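Local coordinates for polymerase X (Deinococcus radiodurans, PDB 2W9M), which probably catalyses template-directed DNA synthesis from deoxyribonucleoside triphosphates, as a family X polymerase that also carries a zinc-binding PHP domain, at residues Val322-Leu327 against Leu354-Leu359; Glu419-Val424 against Glu551-Val556; Glu440-Ala445 against Tyr468-Asp473; Ala445-Leu450 against Leu476-Ala481; Gly483-Ile488 against Ala557-Ala562. All blocks are in the same frame, centred on the assembly; numbering follows the deposited sequence.

Overall arrangement
All five contacts lie in the zinc-binding part of the chain, built on parallel strands from 329-333 to 511-514. Contacts 2 and 5 share helix 549-561, with centres 9 Å apart, and both reach the sheet. Contacts 3 and 4 share helices 435-446 and 472-482, with centres 11 Å apart. Contact 4 joins the two pairs, lying 8 Å from contact 5 between centres and touching it. Contact 1 lies at the 329-333 edge of the sheet, 18 Å from contact 2 between centres, yet Phe358 CZ reaches Phe552 CB at 3.9 Å. Tyr422 in contact 2 and Tyr468 in contact 3 each have a side chain about 9 Å from a bound zinc ion.

Contact 1: Val322-Leu327 against Leu354-Leu359; sequences VTVGDL and LGHEFL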
# COMPACT_ATOMS: atom_id res chain seq x y z
N VAL A 322 -12.04 -4.07 -13.44
CA VAL A 322 -10.79 -3.40 -13.76
C VAL A 322 -9.59 -4.34 -13.61
O VAL A 322 -9.60 -5.25 -12.77
CB VAL A 322 -10.60 -2.14 -12.89
CG1 VAL A 322 -10.54 -2.51 -11.42
CG2 VAL A 322 -9.35 -1.38 -13.31
N THR A 323 -8.57 -4.13 -14.43
CA THR A 323 -7.32 -4.88 -14.32
C THR A 323 -6.14 -3.91 -14.37
O THR A 323 -6.32 -2.74 -14.73
CB THR A 323 -7.16 -5.89 -15.46
OG1 THR A 323 -7.00 -5.19 -16.70
CG2 THR A 323 -8.38 -6.80 -15.55
N VAL A 324 -4.96 -4.39 -14.01
CA VAL A 324 -3.76 -3.56 -14.04
C VAL A 324 -3.54 -2.96 -15.43
O VAL A 324 -3.02 -1.85 -15.57
CB VAL A 324 -2.51 -4.34 -13.58
CG1 VAL A 324 -1.25 -3.52 -13.78
CG2 VAL A 324 -2.64 -4.75 -12.13
N GLY A 325 -3.95 -3.70 -16.45
CA GLY A 325 -3.81 -3.25 -17.83
C GLY A 325 -4.75 -2.12 -18.21
O GLY A 325 -4.52 -1.43 -19.21
N ASP A 326 -5.81 -1.92 -17.43
CA ASP A 326 -6.78 -0.86 -17.69
C ASP A 326 -6.31 0.48 -17.12
O ASP A 326 -6.97 1.50 -17.29
CB ASP A 326 -8.13 -1.21 -17.07
CG ASP A 326 -8.81 -2.35 -17.79
OD1 ASP A 326 -8.84 -2.34 -19.04
OD2 ASP A 326 -9.33 -3.25 -17.10
N LEU A 327 -5.18 0.46 -16.43
CA LEU A 327 -4.66 1.67 -15.80
C LEU A 327 -3.72 2.40 -16.74
O LEU A 327 -2.50 2.23 -16.68
CB LEU A 327 -3.95 1.32 -14.49
CG LEU A 327 -4.79 1.20 -13.21
CD1 LEU A 327 -6.20 0.67 -13.48
CD2 LEU A 327 -4.06 0.33 -12.20
N LEU A 354 6.17 -0.61 -18.16
CA LEU A 354 5.23 -1.46 -17.44
C LEU A 354 3.92 -1.59 -18.22
O LEU A 354 3.06 -2.40 -17.88
CB LEU A 354 4.96 -0.93 -16.03
CG LEU A 354 6.08 -1.18 -15.02
CD1 LEU A 354 5.86 -0.35 -13.77
CD2 LEU A 354 6.17 -2.65 -14.69
N GLY A 355 3.78 -0.77 -19.26
CA GLY A 355 2.66 -0.89 -20.18
C GLY A 355 1.59 0.18 -20.04
O GLY A 355 0.52 0.06 -20.63
N HIS A 356 1.88 1.23 -19.28
CA HIS A 356 0.89 2.28 -19.06
C HIS A 356 1.12 3.44 -20.03
O HIS A 356 2.06 3.42 -20.82
CB HIS A 356 0.91 2.75 -17.61
CG HIS A 356 0.84 1.63 -16.61
ND1 HIS A 356 -0.30 0.88 -16.43
CD2 HIS A 356 1.76 1.13 -15.76
CE1 HIS A 356 -0.08 -0.03 -15.50
NE2 HIS A 356 1.17 0.10 -15.07
N GLU A 357 0.27 4.45 -19.95
CA GLU A 357 0.27 5.52 -20.94
C GLU A 357 0.95 6.81 -20.47
O GLU A 357 1.72 7.40 -21.21
CB GLU A 357 -1.16 5.82 -21.41
CG GLU A 357 -1.28 7.02 -22.32
CD GLU A 357 -2.66 7.15 -22.93
OE1 GLU A 357 -3.10 8.30 -23.14
OE2 GLU A 357 -3.31 6.10 -23.18
N PHE A 358 0.66 7.25 -19.25
CA PHE A 358 1.23 8.49 -18.75
C PHE A 358 1.46 8.50 -17.24
O PHE A 358 0.87 7.71 -16.51
CB PHE A 358 0.39 9.70 -19.19
CG PHE A 358 -0.95 9.80 -18.50
CD1 PHE A 358 -2.04 9.08 -18.97
CD2 PHE A 358 -1.12 10.62 -17.40
CE1 PHE A 358 -3.28 9.17 -18.35
CE2 PHE A 358 -2.36 10.71 -16.76
CZ PHE A 358 -3.43 9.99 -17.24
N LEU A 359 2.33 9.39 -16.79
CA LEU A 359 2.70 9.48 -15.38
C LEU A 359 2.09 10.71 -14.72
O LEU A 359 2.11 11.80 -15.27
CB LEU A 359 4.22 9.53 -15.21
CG LEU A 359 4.75 9.78 -13.80
CD1 LEU A 359 4.70 8.52 -12.95
CD2 LEU A 359 6.17 10.32 -13.87
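Leu327 and His356 are tied by the hydrogen bond that carries this contact. ND1 of His356 donates to the backbone O of Leu327 at 2.6 Å, but the N-H...O angle is 130° and the oxygen stands 32° out of the imidazole plane, so the bond is short yet bent. With CG beside the backbone N (chi1 -50°), the ring is swung from its own loop toward the 3-10 turn. The remaining contacts are van der Waals in kind: Val324 O lies at the ring edge, in plane, 3.5 Å from CE1, and Val324 CG1 reaches the same CE1 at 4.1 Å. Backbone bonds shape both partners. Asp326 N bonds to Thr323 O in the 3-10 turn, while Gly355 closes helix 344-353 in a Schellman motif just before His356. The contact thus links the entry to strand 329-333 with the entry to the adjacent parallel strand 358-364, a beta-alpha-beta unit. A phenylalanine here would keep a flat ring but would probably leave Leu327 O without this donor and cost the loop its side-chain tie to the 3-10 turn. Since ND1 is the donor, it must carry a proton, and a side chain thereby satisfies the backbone oxygen of Leu327.

Contact 2: Glu419-Val424 against Glu551-Val556; sequences ELDYVV and EFLDFV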
# COMPACT_ATOMS: atom_id res chain seq x y z
N GLU A 419 -1.78 26.30 -11.35
CA GLU A 419 -0.75 25.96 -12.33
C GLU A 419 -0.72 24.46 -12.62
O GLU A 419 -0.16 24.02 -13.62
CB GLU A 419 0.63 26.40 -11.84
CG GLU A 419 0.91 27.88 -11.92
CD GLU A 419 2.40 28.20 -11.84
OE1 GLU A 419 2.86 28.63 -10.76
OE2 GLU A 419 3.10 27.99 -12.85
N LEU A 420 -1.31 23.68 -11.72
CA LEU A 420 -1.22 22.23 -11.79
C LEU A 420 -2.27 21.62 -12.70
O LEU A 420 -3.36 22.17 -12.89
CB LEU A 420 -1.32 21.64 -10.37
CG LEU A 420 -0.20 22.06 -9.42
CD1 LEU A 420 -0.53 21.73 -7.97
CD2 LEU A 420 1.11 21.41 -9.83
N ASP A 421 -1.95 20.46 -13.28
CA ASP A 421 -2.90 19.74 -14.11
C ASP A 421 -3.93 19.02 -13.25
O ASP A 421 -5.07 18.83 -13.66
CB ASP A 421 -2.18 18.76 -15.02
CG ASP A 421 -1.21 19.45 -15.97
OD1 ASP A 421 -1.48 20.62 -16.34
OD2 ASP A 421 -0.19 18.83 -16.34
N TYR A 422 -3.51 18.63 -12.05
CA TYR A 422 -4.41 18.01 -11.08
C TYR A 422 -3.87 18.12 -9.66
O TYR A 422 -2.65 18.20 -9.46
CB TYR A 422 -4.69 16.55 -11.45
CG TYR A 422 -3.60 15.59 -11.04
CD1 TYR A 422 -3.83 14.63 -10.06
CD2 TYR A 422 -2.35 15.64 -11.63
CE1 TYR A 422 -2.83 13.74 -9.69
CE2 TYR A 422 -1.36 14.77 -11.27
CZ TYR A 422 -1.60 13.82 -10.29
OH TYR A 422 -0.60 12.95 -9.93
N VAL A 423 -4.77 18.12 -8.69
CA VAL A 423 -4.42 18.28 -7.28
C VAL A 423 -4.91 17.11 -6.44
O VAL A 423 -6.09 16.77 -6.47
CB VAL A 423 -5.05 19.55 -6.71
CG1 VAL A 423 -4.67 19.72 -5.24
CG2 VAL A 423 -4.64 20.77 -7.53
N VAL A 424 -4.01 16.50 -5.68
CA VAL A 424 -4.38 15.49 -4.68
C VAL A 424 -4.33 16.15 -3.31
O VAL A 424 -3.39 16.89 -3.01
CB VAL A 424 -3.41 14.28 -4.70
CG1 VAL A 424 -3.79 13.27 -3.61
CG2 VAL A 424 -3.39 13.61 -6.07
N GLU A 551 -7.87 12.54 -22.37
CA GLU A 551 -9.18 12.29 -21.76
C GLU A 551 -9.16 12.67 -20.29
O GLU A 551 -10.16 13.12 -19.74
CB GLU A 551 -9.56 10.82 -21.90
CG GLU A 551 -9.78 10.34 -23.33
CD GLU A 551 -9.88 8.82 -23.42
OE1 GLU A 551 -9.84 8.15 -22.37
OE2 GLU A 551 -9.98 8.29 -24.55
N PHE A 552 -8.01 12.48 -19.64
CA PHE A 552 -7.87 12.79 -18.23
C PHE A 552 -7.87 14.30 -18.00
O PHE A 552 -8.52 14.79 -17.08
CB PHE A 552 -6.58 12.18 -17.66
CG PHE A 552 -6.33 12.53 -16.22
CD1 PHE A 552 -7.10 11.99 -15.21
CD2 PHE A 552 -5.31 13.41 -15.88
CE1 PHE A 552 -6.86 12.31 -13.89
CE2 PHE A 552 -5.07 13.73 -14.56
CZ PHE A 552 -5.85 13.19 -13.56
N LEU A 553 -7.15 15.02 -18.85
CA LEU A 553 -7.00 16.46 -18.67
C LEU A 553 -8.32 17.21 -18.80
O LEU A 553 -8.51 18.25 -18.17
CB LEU A 553 -5.96 17.02 -19.63
CG LEU A 553 -4.51 16.76 -19.22
CD1 LEU A 553 -3.54 17.41 -20.18
CD2 LEU A 553 -4.27 17.26 -17.80
N ASP A 554 -9.25 16.70 -19.61
CA ASP A 554 -10.54 17.38 -19.73
C ASP A 554 -11.61 16.78 -18.81
O ASP A 554 -12.67 17.37 -18.63
CB ASP A 554 -11.01 17.47 -21.18
CG ASP A 554 -11.63 16.19 -21.68
OD1 ASP A 554 -10.87 15.24 -21.97
OD2 ASP A 554 -12.88 16.14 -21.80
N PHE A 555 -11.31 15.63 -18.21
CA PHE A 555 -12.16 15.13 -17.13
C PHE A 555 -12.10 16.10 -15.96
O PHE A 555 -13.12 16.44 -15.38
CB PHE A 555 -11.71 13.75 -16.64
CG PHE A 555 -12.30 13.39 -15.30
CD1 PHE A 555 -13.49 12.68 -15.22
CD2 PHE A 555 -11.67 13.78 -14.12
CE1 PHE A 555 -14.04 12.35 -13.99
CE2 PHE A 555 -12.22 13.46 -12.89
CZ PHE A 555 -13.41 12.74 -12.82
N VAL A 556 -10.88 16.53 -15.62
CA VAL A 556 -10.70 17.48 -14.52
C VAL A 556 -11.12 18.89 -14.91
O VAL A 556 -11.41 19.72 -14.05
CB VAL A 556 -9.26 17.44 -13.92
CG1 VAL A 556 -8.37 16.47 -14.67
CG2 VAL A 556 -8.65 18.83 -13.88
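Asp421 meets helix 549-561 first, through its CB, which lies 3.8 Å from CD2 of Leu553. With CG beside the backbone N (chi1 -61°), the carboxylate reaches the adjacent strand 396-403, where OD2 accepts a hydrogen bond from Ala398 N. The backbone of the same residue also packs, as Asp421 O stands 3.6 Å from Val556 CG2. Tyr422 follows with the one aromatic pair. The edge of Phe552 points at the face of Tyr422 in a T-shaped stack, the centroids 5.8 Å apart and the planes at 76°. CZ is the leading atom of Phe552, 4.1 Å from both CB and CG of Tyr422. Val556 CG1, one turn on in the same helix, covers a face of the Phe552 ring, 4.2 Å above its centre, while the ring's edge is turned to the tyrosine. The far end of Tyr422 is polar: its OH accepts a hydrogen bond from the backbone N of His332, itself a zinc ligand. No hydrogen bond crosses the two segments. The chemistry is therefore divided along one side chain, with apolar packing at the ring and a polar grip on the hydroxyl, which makes Tyr422 a second-shell neighbour of the metal site.

Contact 3: Glu440-Ala445 against Tyr468-Asp473; sequences ERLIRA and YALDLD
Tyr468 opens the contact by placing CE2 3.9 Å from CD1 of Leu442, its side chain and that of the leucine coming from opposite directions. The same methyl is 4.2 Å from the tyrosine OH, so it sits near the hydroxyl end of the ring. That hydroxyl donates a hydrogen bond to Ala457 O, and the ring also makes an edge-to-face pair with Phe431. The Tyr468 side chain comes to about 5 Å from that of His456, a zinc ligand, so the apolar packing begins just behind the metal site. Leu470 is next. Its CG lies between the backbone N and the carbonyl carbon (chi1 86°), which turns CD1 onto Leu442 CD1 at 3.5 Å, a tight methyl-to-methyl approach between side chains that cross at about a right angle. Leu470 CD1 also lies in the plane of the Tyr468 ring, at its edge, 3.9 Å from Tyr468 CE2. One methyl of Leu442 is thereby received by a pair of neighbours from the loop. In the parallel alpha/beta fold this joins helix 435-446, which follows strand 422-426, to the loop that leads into helix 472-482, the next crossover helix, which leads to strand 485-489. Asp471 occupies the N-cap position of helix 472-482, and its backbone N donates to Thr439 OG1 on helix 435-446, adding a polar tie between the two helices beside the leucine packing.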
# COMPACT_ATOMS: atom_id res chain seq x y z
N GLU A 440 -14.90 17.66 9.79
CA GLU A 440 -15.06 19.00 9.25
C GLU A 440 -13.85 19.38 8.40
O GLU A 440 -13.98 20.02 7.36
CB GLU A 440 -15.26 20.01 10.38
CG GLU A 440 -15.52 21.44 9.91
CD GLU A 440 -15.64 22.42 11.07
OE1 GLU A 440 -15.07 23.53 10.97
OE2 GLU A 440 -16.30 22.09 12.08
N ARG A 441 -12.67 18.98 8.87
CA ARG A 441 -11.42 19.25 8.17
C ARG A 441 -11.42 18.67 6.76
O ARG A 441 -11.10 19.37 5.79
CB ARG A 441 -10.26 18.66 8.99
CG ARG A 441 -8.91 18.64 8.29
CD ARG A 441 -7.94 17.78 9.09
NE ARG A 441 -6.54 18.09 8.84
CZ ARG A 441 -5.52 17.39 9.34
NH1 ARG A 441 -5.77 16.35 10.13
NH2 ARG A 441 -4.27 17.73 9.07
N LEU A 442 -11.77 17.40 6.64
CA LEU A 442 -11.74 16.71 5.36
C LEU A 442 -12.88 17.13 4.43
O LEU A 442 -12.69 17.20 3.21
CB LEU A 442 -11.71 15.19 5.57
CG LEU A 442 -10.30 14.65 5.83
CD1 LEU A 442 -10.30 13.58 6.89
CD2 LEU A 442 -9.68 14.15 4.55
N ILE A 443 -14.06 17.40 4.99
CA ILE A 443 -15.18 17.90 4.20
C ILE A 443 -14.80 19.22 3.55
O ILE A 443 -15.10 19.46 2.38
CB ILE A 443 -16.43 18.12 5.06
CG1 ILE A 443 -17.03 16.78 5.47
CG2 ILE A 443 -17.46 18.92 4.29
CD1 ILE A 443 -18.23 16.91 6.37
N ARG A 444 -14.13 20.07 4.33
CA ARG A 444 -13.65 21.36 3.85
C ARG A 444 -12.66 21.20 2.69
O ARG A 444 -12.74 21.92 1.69
CB ARG A 444 -13.01 22.14 5.00
CG ARG A 444 -12.14 23.32 4.58
CD ARG A 444 -12.83 24.64 4.86
NE ARG A 444 -11.96 25.54 5.61
CZ ARG A 444 -11.32 26.58 5.09
NH1 ARG A 444 -11.45 26.86 3.80
NH2 ARG A 444 -10.54 27.33 5.86
N ALA A 445 -11.74 20.26 2.83
CA ALA A 445 -10.70 20.05 1.83
C ALA A 445 -11.23 19.45 0.52
O ALA A 445 -10.81 19.86 -0.56
CB ALA A 445 -9.58 19.19 2.39
N TYR A 468 -7.16 7.63 11.54
CA TYR A 468 -7.70 8.60 12.48
C TYR A 468 -9.21 8.46 12.60
O TYR A 468 -9.86 7.94 11.69
CB TYR A 468 -7.32 10.04 12.10
CG TYR A 468 -7.23 10.30 10.61
CD1 TYR A 468 -6.01 10.52 9.99
CD2 TYR A 468 -8.38 10.34 9.82
CE1 TYR A 468 -5.92 10.76 8.63
CE2 TYR A 468 -8.30 10.58 8.46
CZ TYR A 468 -7.07 10.78 7.87
OH TYR A 468 -7.00 11.02 6.52
N ALA A 469 -9.75 8.91 13.72
CA ALA A 469 -11.18 8.86 13.97
C ALA A 469 -11.91 9.93 13.16
O ALA A 469 -11.68 11.12 13.34
CB ALA A 469 -11.46 9.04 15.46
N LEU A 470 -12.79 9.48 12.26
CA LEU A 470 -13.61 10.41 11.48
C LEU A 470 -14.90 9.72 11.03
O LEU A 470 -15.05 8.51 11.18
CB LEU A 470 -12.84 10.94 10.26
CG LEU A 470 -12.86 10.10 8.97
CD1 LEU A 470 -12.18 10.84 7.83
CD2 LEU A 470 -12.22 8.74 9.20
N ASP A 471 -15.81 10.52 10.49
CA ASP A 471 -17.07 10.00 9.96
C ASP A 471 -16.97 9.85 8.45
O ASP A 471 -17.31 10.76 7.69
CB ASP A 471 -18.22 10.94 10.31
CG ASP A 471 -19.54 10.49 9.74
OD1 ASP A 471 -19.65 9.30 9.35
OD2 ASP A 471 -20.47 11.31 9.67
N LEU A 472 -16.49 8.68 8.01
CA LEU A 472 -16.18 8.47 6.60
C LEU A 472 -17.35 8.80 5.68
O LEU A 472 -17.17 9.44 4.64
CB LEU A 472 -15.70 7.04 6.36
CG LEU A 472 -14.44 6.84 5.53
CD1 LEU A 472 -14.57 5.57 4.70
CD2 LEU A 472 -14.14 8.02 4.62
N ASP A 473 -18.55 8.38 6.06
CA ASP A 473 -19.74 8.59 5.22
C ASP A 473 -20.03 10.06 4.96
O ASP A 473 -20.42 10.44 3.85
CB ASP A 473 -20.97 7.90 5.83
CG ASP A 473 -21.02 6.41 5.52
OD1 ASP A 473 -22.04 5.76 5.85
OD2 ASP A 473 -20.04 5.89 4.94

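Contact 4: Ala445-Leu450 against Leu476-Ala481; sequences AVSHPL and LGACEA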
# COMPACT_ATOMS: atom_id res chain seq x y z
N ALA A 445 -11.74 20.26 2.83
CA ALA A 445 -10.70 20.05 1.83
C ALA A 445 -11.23 19.45 0.52
O ALA A 445 -10.81 19.86 -0.56
CB ALA A 445 -9.58 19.19 2.39
N VAL A 446 -12.14 18.48 0.62
CA VAL A 446 -12.68 17.85 -0.58
C VAL A 446 -13.75 18.72 -1.24
O VAL A 446 -14.25 18.38 -2.31
CB VAL A 446 -13.27 16.44 -0.29
CG1 VAL A 446 -12.18 15.49 0.20
CG2 VAL A 446 -14.40 16.53 0.73
N SER A 447 -14.09 19.83 -0.60
CA SER A 447 -15.07 20.76 -1.15
C SER A 447 -14.41 21.90 -1.93
O SER A 447 -15.09 22.76 -2.50
CB SER A 447 -15.94 21.35 -0.04
OG SER A 447 -16.84 20.38 0.49
N HIS A 448 -13.08 21.90 -1.95
CA HIS A 448 -12.32 22.95 -2.64
C HIS A 448 -12.61 22.88 -4.13
O HIS A 448 -12.81 21.81 -4.68
CB HIS A 448 -10.82 22.77 -2.36
CG HIS A 448 -9.97 23.93 -2.77
ND1 HIS A 448 -9.65 24.20 -4.08
CD2 HIS A 448 -9.35 24.88 -2.03
CE1 HIS A 448 -8.88 25.27 -4.14
NE2 HIS A 448 -8.68 25.70 -2.90
N PRO A 449 -12.66 24.04 -4.80
CA PRO A 449 -12.96 24.10 -6.23
C PRO A 449 -11.90 23.43 -7.11
O PRO A 449 -12.23 22.97 -8.20
CB PRO A 449 -13.00 25.61 -6.53
CG PRO A 449 -13.22 26.26 -5.21
CD PRO A 449 -12.57 25.38 -4.19
N LEU A 450 -10.66 23.39 -6.65
CA LEU A 450 -9.56 22.90 -7.49
C LEU A 450 -9.12 21.46 -7.20
O LEU A 450 -8.38 20.86 -7.98
CB LEU A 450 -8.36 23.85 -7.39
CG LEU A 450 -8.57 25.27 -7.94
CD1 LEU A 450 -7.26 26.05 -7.94
CD2 LEU A 450 -9.14 25.20 -9.34
N LEU A 476 -17.22 11.17 2.46
CA LEU A 476 -17.50 10.63 1.13
C LEU A 476 -18.69 11.34 0.48
O LEU A 476 -18.69 11.57 -0.73
CB LEU A 476 -17.75 9.12 1.21
CG LEU A 476 -16.54 8.26 1.57
CD1 LEU A 476 -16.86 6.78 1.41
CD2 LEU A 476 -15.34 8.64 0.72
N GLY A 477 -19.68 11.69 1.29
CA GLY A 477 -20.82 12.45 0.80
C GLY A 477 -20.37 13.78 0.24
O GLY A 477 -20.83 14.23 -0.81
N ALA A 478 -19.44 14.42 0.95
CA ALA A 478 -18.88 15.69 0.51
C ALA A 478 -18.10 15.53 -0.80
O ALA A 478 -18.07 16.44 -1.63
CB ALA A 478 -18.00 16.29 1.58
N CYS A 479 -17.49 14.36 -0.99
CA CYS A 479 -16.79 14.07 -2.24
C CYS A 479 -17.79 13.97 -3.39
O CYS A 479 -17.57 14.53 -4.46
CB CYS A 479 -16.01 12.75 -2.14
SG CYS A 479 -14.53 12.83 -1.12
N GLU A 480 -18.88 13.25 -3.14
CA GLU A 480 -19.92 13.07 -4.14
C GLU A 480 -20.50 14.41 -4.57
O GLU A 480 -20.71 14.65 -5.76
CB GLU A 480 -21.03 12.17 -3.60
CG GLU A 480 -22.16 11.91 -4.58
CD GLU A 480 -23.32 11.15 -3.95
OE1 GLU A 480 -23.50 11.26 -2.72
OE2 GLU A 480 -24.04 10.46 -4.69
N ALA A 481 -20.73 15.28 -3.60
CA ALA A 481 -21.35 16.58 -3.84
C ALA A 481 -20.44 17.51 -4.63
O ALA A 481 -20.91 18.43 -5.30
CB ALA A 481 -21.76 17.23 -2.52
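No ring lies between Val446 and its partners Ala478 and Cys479; the one aromatic ring of the two segments, His448, is spent on the turn that follows helix 435-446. Pro449 CD stands 3.1 Å above one of its faces, toward the rim, and Leu450 N lies at the edge, in plane, donating to His448 ND1 at 2.9 Å with an N-H...N angle of 165°. Since ND1 accepts here and NE2 pairs with Asp414 OD1, the proton is probably on NE2. Across the contact Val446 does the packing with both branches. CG2, which lies between the backbone N and the carbonyl carbon (chi1 of CG1 -63°), touches Ala478 CB at 3.7 Å, while CG1 meets the sulfur of Cys479 at 3.8 Å. The partners are small, and the backbones come close: the CA atoms of Val446 and Cys479 are 5.8 Å apart. This is the packing of two successive crossover helices of a parallel alpha/beta fold: helix 435-446 precedes strand 453-454, helix 472-482 precedes strand 485-489, and Leu454 of the first strand touches both Val446 and Cys479. Ser447 stands at the margin, its OG 4.4 Å from Ala478 CB and hydrogen-bonded to Ile443 O of the helix that precedes it. The end of that helix is gripped from the other one by Asn482, whose ND2 bonds to both Val446 O and His448 O.

Contact 5: Gly483-Ile488 against Ala557-Ala562; sequences GTVVEI and ARQRAA
Gly483 and Gln559 bring the two backbones closest, with CA atoms 6.5 Å apart. Gly483 has positive phi and ends helix 472-482 in a Schellman motif; two residues later the chain enters strand 485-489. Gln559 lies on helix 549-561, the last helix of the model. From there it sends its side chain across: CG is anti to the backbone N (chi1 176°) and the chain stays extended beyond it, which carries the amide to the turn. NE2 donates to Gly483 O at 2.8 Å with an N-H...O angle of 165°, the oxygen lying in the amide plane, though NE2 approaches the carbonyl tilted 30° out of its plane. The amide nitrogen also packs 3.6 Å from Thr484 CA and 3.7 Å from Val485 CG1, and it makes a second, weak hydrogen bond to Thr452 O. A leucine in its place would probably leave Gly483 O without this donor and set an apolar branch against the turn's carbonyl. The contact thus pins helix 549-561 to the junction between helix 472-482 and strand 485-489, which runs between strands 453-454 and 511-514. One turn earlier on the helix, Phe555 CE2 packs on Val485 CG1 at 4.0 Å, and Arg560 rests on Leu450 of the neighbouring loop.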
# COMPACT_ATOMS: atom_id res chain seq x y z
N GLY A 483 -18.00 16.18 -6.68
CA GLY A 483 -17.48 15.40 -7.79
C GLY A 483 -16.00 15.12 -7.67
O GLY A 483 -15.34 14.83 -8.67
N THR A 484 -15.46 15.20 -6.46
CA THR A 484 -14.06 14.86 -6.26
C THR A 484 -13.87 13.34 -6.16
O THR A 484 -14.60 12.66 -5.43
CB THR A 484 -13.46 15.59 -5.04
OG1 THR A 484 -12.61 14.70 -4.31
CG2 THR A 484 -14.54 16.10 -4.14
N VAL A 485 -12.92 12.82 -6.92
CA VAL A 485 -12.68 11.37 -6.96
C VAL A 485 -11.89 10.91 -5.74
O VAL A 485 -10.98 11.59 -5.28
CB VAL A 485 -12.02 10.92 -8.29
CG1 VAL A 485 -11.68 12.11 -9.15
CG2 VAL A 485 -10.81 10.04 -8.03
N VAL A 486 -12.25 9.74 -5.21
CA VAL A 486 -11.63 9.23 -4.00
C VAL A 486 -10.62 8.14 -4.35
O VAL A 486 -10.87 7.29 -5.21
CB VAL A 486 -12.69 8.73 -2.99
CG1 VAL A 486 -13.81 8.01 -3.69
CG2 VAL A 486 -12.05 7.82 -1.94
N GLU A 487 -9.47 8.17 -3.69
CA GLU A 487 -8.36 7.30 -4.04
C GLU A 487 -8.46 5.94 -3.36
O GLU A 487 -8.81 5.85 -2.18
CB GLU A 487 -7.03 7.98 -3.70
CG GLU A 487 -5.81 7.06 -3.70
CD GLU A 487 -4.51 7.82 -3.50
OE1 GLU A 487 -4.05 8.47 -4.47
OE2 GLU A 487 -3.94 7.79 -2.38
N ILE A 488 -8.16 4.90 -4.11
CA ILE A 488 -7.89 3.59 -3.54
C ILE A 488 -6.39 3.39 -3.62
O ILE A 488 -5.86 3.00 -4.66
CB ILE A 488 -8.63 2.47 -4.29
CG1 ILE A 488 -10.14 2.64 -4.16
CG2 ILE A 488 -8.19 1.11 -3.78
CD1 ILE A 488 -10.93 1.64 -4.98
N ALA A 557 -11.18 19.16 -16.21
CA ALA A 557 -11.67 20.45 -16.68
C ALA A 557 -13.18 20.48 -16.55
O ALA A 557 -13.77 21.50 -16.19
CB ALA A 557 -11.25 20.69 -18.12
N ARG A 558 -13.80 19.34 -16.84
CA ARG A 558 -15.24 19.18 -16.72
C ARG A 558 -15.61 19.14 -15.24
O ARG A 558 -16.58 19.77 -14.81
CB ARG A 558 -15.69 17.89 -17.42
CG ARG A 558 -17.05 17.97 -18.10
CD ARG A 558 -18.11 18.51 -17.15
NE ARG A 558 -19.47 18.15 -17.56
CZ ARG A 558 -20.56 18.44 -16.86
NH1 ARG A 558 -20.46 19.10 -15.71
NH2 ARG A 558 -21.75 18.08 -17.30
N GLN A 559 -14.82 18.41 -14.46
CA GLN A 559 -15.00 18.32 -13.02
C GLN A 559 -14.99 19.70 -12.36
O GLN A 559 -15.80 19.98 -11.47
CB GLN A 559 -13.90 17.44 -12.41
CG GLN A 559 -13.93 17.34 -10.89
CD GLN A 559 -12.67 16.70 -10.33
OE1 GLN A 559 -11.56 17.18 -10.58
NE2 GLN A 559 -12.84 15.62 -9.58
N ARG A 560 -14.07 20.56 -12.79
CA ARG A 560 -13.96 21.89 -12.21
C ARG A 560 -15.03 22.84 -12.74
O ARG A 560 -15.43 23.78 -12.06
CB ARG A 560 -12.56 22.47 -12.46
CG ARG A 560 -11.45 21.72 -11.74
CD ARG A 560 -10.08 22.30 -12.05
NE ARG A 560 -9.03 21.61 -11.29
CZ ARG A 560 -7.79 22.04 -11.17
NH1 ARG A 560 -7.41 23.17 -11.76
NH2 ARG A 560 -6.91 21.35 -10.45
N ALA A 561 -15.49 22.57 -13.96
CA ALA A 561 -16.55 23.37 -14.58
C ALA A 561 -17.89 23.09 -13.94
O ALA A 561 -18.77 23.96 -13.89
CB ALA A 561 -16.61 23.10 -16.08
N ALA A 562 -18.06 21.88 -13.42
CA ALA A 562 -19.33 21.46 -12.83
C ALA A 562 -19.61 22.10 -11.47
O ALA A 562 -20.70 21.93 -10.93
CB ALA A 562 -19.39 19.94 -12.72